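Local coordinates for hydrolase, isochorismatase family (Pseudomonas putida KT2440, PDB 4H17) that is an isochorismatase, a Rossmann-like hydrolase of the isochorismatase family, at the interface of chains A and B. Coordinates in Å, arbitrary orientation; residue numbers count along the deposited sequence, not the author numbering. Chains: chain A/B, Hydrolase, isochorismatase family.

The interface of chains A and B. Residues chain A 134-135, 138-139, 142, 179; chain B 134, 138, 142, 179, 187.
B:Arg142 pushes its guanidinium end-on at the backbone carbonyl of A:His134, near the start of helix 133-146. NH1 and NH2 both bond to that one oxygen, each at 2.9 Å from A:His134 O, which lies in the guanidinium plane. NH1 also donates in plane to the hydroxyl OG1 of A:Thr139 at 2.9 Å, and that hydroxyl in turn donates a hydrogen bond to A:Ser135 O. An extended chain from CG to NE (chi3 -178°) gives B:Arg142 this reach. Within chain B, NE donates almost straight to B:Ser138 OG (173° at H), and NH2 meets the syn side of B:Glu179 OE2 at 3.1 Å; B:Ser138 OG takes the anti side of the same oxygen. Tip to tip across the interface, B:Arg142 NH2 forms a salt bridge with A:Glu179 OE2 at 3.5 Å. The hydroxyl of A:Ser138 sits over the centre of one guanidinium face, while the ring of B:Phe187 lies toward the rim of the other. A:Arg142 repeats the grip on B:His134 O, and the two arginine chains cross at about a right angle, CD to CD 3.5 Å, with guanidinium planes 6° apart. The A:Glu179 and B:Glu179 carboxylates meet nearly coplanar, OE1 to OE1 at 2.5 Å, suggesting a shared proton. An alanine in place of B:Arg142 would probably leave A:His134 O without its paired donors and each glutamate with one positive partner fewer, A:Arg142 remaining. This two-fold polar core ties helices 133-146 and 172-186 of both subunits together, consistent with a dimer.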
ATOM      1  N   HIS A 134       3.274   0.342  -7.580  1.00 11.17           N
ATOM      2  CA  HIS A 134       2.848  -0.577  -6.493  1.00 11.38           C
ATOM      3  C   HIS A 134       3.672  -0.413  -5.209  1.00 12.36           C
ATOM      4  O   HIS A 134       3.327  -0.975  -4.174  1.00 12.04           O
ATOM      5  CB  HIS A 134       2.874  -2.043  -6.925  1.00 12.67           C
ATOM      6  CG  HIS A 134       4.242  -2.554  -7.192  1.00 10.40           C
ATOM      7  ND1 HIS A 134       4.951  -2.210  -8.317  1.00 10.51           N
ATOM      8  CD2 HIS A 134       5.070  -3.325  -6.452  1.00 10.42           C
ATOM      9  CE1 HIS A 134       6.155  -2.741  -8.264  1.00 11.33           C
ATOM     10  NE2 HIS A 134       6.237  -3.460  -7.164  1.00 10.24           N
ATOM     11  N   SER A 135       4.808   0.280  -5.301  1.00 12.03           N
ATOM     12  CA  SER A 135       5.797   0.294  -4.220  1.00 11.27           C
ATOM     13  C   SER A 135       5.943   1.705  -3.628  1.00 11.55           C
ATOM     14  O   SER A 135       5.148   2.081  -2.787  1.00 11.56           O
ATOM     15  CB  SER A 135       7.120  -0.341  -4.679  1.00 12.90           C
ATOM     16  OG  SER A 135       8.091  -0.275  -3.663  1.00 10.69           O
ATOM     17  N   SER A 138       2.354   3.878  -4.265  1.00 12.57           N
ATOM     18  CA  SER A 138       1.298   3.348  -3.401  1.00 14.71           C
ATOM     19  C   SER A 138       1.580   3.651  -1.937  1.00 14.11           C
ATOM     20  O   SER A 138       0.685   4.159  -1.199  1.00 12.43           O
ATOM     21  CB  SER A 138       1.141   1.836  -3.611  1.00 15.52           C
ATOM     22  OG  SER A 138       0.089   1.382  -2.774  1.00 16.82           O
ATOM     23  N   THR A 139       2.815   3.421  -1.500  1.00 12.97           N
ATOM     24  CA  THR A 139       3.152   3.614  -0.090  1.00 10.82           C
ATOM     25  C   THR A 139       3.055   5.085   0.298  1.00 10.31           C
ATOM     26  O   THR A 139       2.473   5.422   1.335  1.00 11.42           O
ATOM     27  CB  THR A 139       4.521   3.086   0.230  1.00 13.08           C
ATOM     28  OG1 THR A 139       4.615   1.737  -0.184  1.00 12.59           O
ATOM     29  CG2 THR A 139       4.807   3.217   1.716  1.00 11.42           C
ATOM     30  N   ARG A 142      -0.553   6.286   0.367  1.00 12.05           N
ATOM     31  CA  ARG A 142      -1.209   5.786   1.589  1.00 13.29           C
ATOM     32  C   ARG A 142      -0.802   6.608   2.819  1.00 11.29           C
ATOM     33  O   ARG A 142      -1.662   7.002   3.609  1.00 13.88           O
ATOM     34  CB  ARG A 142      -0.891   4.309   1.816  1.00 12.87           C
ATOM     35  CG  ARG A 142      -1.467   3.359   0.734  1.00 12.72           C
ATOM     36  CD  ARG A 142      -0.883   1.967   0.805  1.00 13.18           C
ATOM     37  NE  ARG A 142      -1.327   1.081  -0.284  1.00 14.87           N
ATOM     38  CZ  ARG A 142      -2.355   0.236  -0.197  1.00 14.97           C
ATOM     39  NH1 ARG A 142      -3.041   0.108   0.921  1.00 16.21           N
ATOM     40  NH2 ARG A 142      -2.676  -0.532  -1.248  1.00 16.13           N
ATOM     41  N   GLU A 179      -3.550  -1.941  -8.954  1.00 11.92           N
ATOM     42  CA  GLU A 179      -3.181  -0.925  -7.983  1.00 12.93           C
ATOM     43  C   GLU A 179      -3.941   0.374  -8.177  1.00 11.42           C
ATOM     44  O   GLU A 179      -4.256   1.014  -7.194  1.00 12.68           O
ATOM     45  CB  GLU A 179      -1.695  -0.699  -7.868  1.00 15.00           C
ATOM     46  CG  GLU A 179      -1.312  -0.139  -6.449  1.00 21.35           C
ATOM     47  CD  GLU A 179      -1.453  -1.105  -5.245  1.00 29.67           C
ATOM     48  OE1 GLU A 179      -1.725  -2.320  -5.433  1.00 28.30           O
ATOM     49  OE2 GLU A 179      -1.299  -0.658  -4.061  1.00 25.91           O
TER
ATOM     50  N   HIS B 134      -6.085  -5.507   0.356  1.00 12.50           N
ATOM     51  CA  HIS B 134      -5.525  -4.357  -0.385  1.00 15.35           C
ATOM     52  C   HIS B 134      -5.535  -3.034   0.382  1.00 16.39           C
ATOM     53  O   HIS B 134      -4.904  -2.074  -0.031  1.00 14.37           O
ATOM     54  CB  HIS B 134      -6.279  -4.125  -1.687  1.00 12.96           C
ATOM     55  CG  HIS B 134      -7.669  -3.659  -1.467  1.00 13.22           C
ATOM     56  ND1 HIS B 134      -8.671  -4.518  -1.101  1.00 15.38           N
ATOM     57  CD2 HIS B 134      -8.236  -2.445  -1.615  1.00 14.36           C
ATOM     58  CE1 HIS B 134      -9.790  -3.831  -0.940  1.00 14.92           C
ATOM     59  NE2 HIS B 134      -9.558  -2.573  -1.255  1.00 14.21           N
ATOM     60  N   SER B 138      -2.521  -4.367   3.565  1.00 10.73           N
ATOM     61  CA  SER B 138      -1.429  -3.777   2.724  1.00 10.80           C
ATOM     62  C   SER B 138      -0.849  -2.527   3.375  1.00 12.42           C
ATOM     63  O   SER B 138       0.377  -2.404   3.541  1.00 12.66           O
ATOM     64  CB  SER B 138      -1.940  -3.456   1.322  1.00 14.79           C
ATOM     65  OG  SER B 138      -0.887  -2.917   0.552  1.00 13.75           O
ATOM     66  N   ARG B 142       2.928  -2.255   4.920  1.00 10.25           N
ATOM     67  CA  ARG B 142       3.814  -1.201   4.402  1.00 10.71           C
ATOM     68  C   ARG B 142       4.379  -0.320   5.525  1.00 11.91           C
ATOM     69  O   ARG B 142       5.551  -0.016   5.535  1.00 13.40           O
ATOM     70  CB  ARG B 142       3.145  -0.369   3.314  1.00 12.15           C
ATOM     71  CG  ARG B 142       2.718  -1.159   2.086  1.00 10.79           C
ATOM     72  CD  ARG B 142       1.776  -0.342   1.229  1.00 10.09           C
ATOM     73  NE  ARG B 142       1.310  -1.080   0.053  1.00 11.13           N
ATOM     74  CZ  ARG B 142       1.856  -1.016  -1.152  1.00 11.65           C
ATOM     75  NH1 ARG B 142       2.945  -0.278  -1.353  1.00 13.04           N
ATOM     76  NH2 ARG B 142       1.351  -1.742  -2.131  1.00 16.17           N
ATOM     77  N   GLU B 179      -2.082  -8.128  -5.355  1.00 13.29           N
ATOM     78  CA  GLU B 179      -1.529  -7.581  -4.145  1.00 11.09           C
ATOM     79  C   GLU B 179      -0.534  -8.538  -3.461  1.00 13.44           C
ATOM     80  O   GLU B 179       0.425  -8.056  -2.847  1.00 11.59           O
ATOM     81  CB  GLU B 179      -2.564  -7.052  -3.139  1.00 14.82           C
ATOM     82  CG  GLU B 179      -2.002  -5.946  -2.188  1.00 19.36           C
ATOM     83  CD  GLU B 179      -1.700  -4.568  -2.826  1.00 24.28           C
ATOM     84  OE1 GLU B 179      -2.018  -4.344  -4.015  1.00 30.97           O
ATOM     85  OE2 GLU B 179      -1.113  -3.669  -2.134  1.00 26.68           O
ATOM     86  N   PHE B 187       7.575  -5.879   0.480  1.00 10.14           N
ATOM     87  CA  PHE B 187       6.935  -5.569   1.770  1.00 10.89           C
ATOM     88  C   PHE B 187       6.748  -6.713   2.750  1.00 11.09           C
ATOM     89  O   PHE B 187       6.613  -6.460   3.947  1.00 12.57           O
ATOM     90  CB  PHE B 187       5.614  -4.879   1.490  1.00 10.62           C
ATOM     91  CG  PHE B 187       5.788  -3.603   0.711  1.00 10.43           C
ATOM     92  CD1 PHE B 187       6.234  -2.457   1.341  1.00  9.75           C
ATOM     93  CD2 PHE B 187       5.587  -3.579  -0.651  1.00 11.85           C
ATOM     94  CE1 PHE B 187       6.440  -1.316   0.652  1.00 11.81           C
ATOM     95  CE2 PHE B 187       5.791  -2.427  -1.381  1.00 12.28           C
ATOM     96  CZ  PHE B 187       6.198  -1.290  -0.725  1.00 12.42           C
TER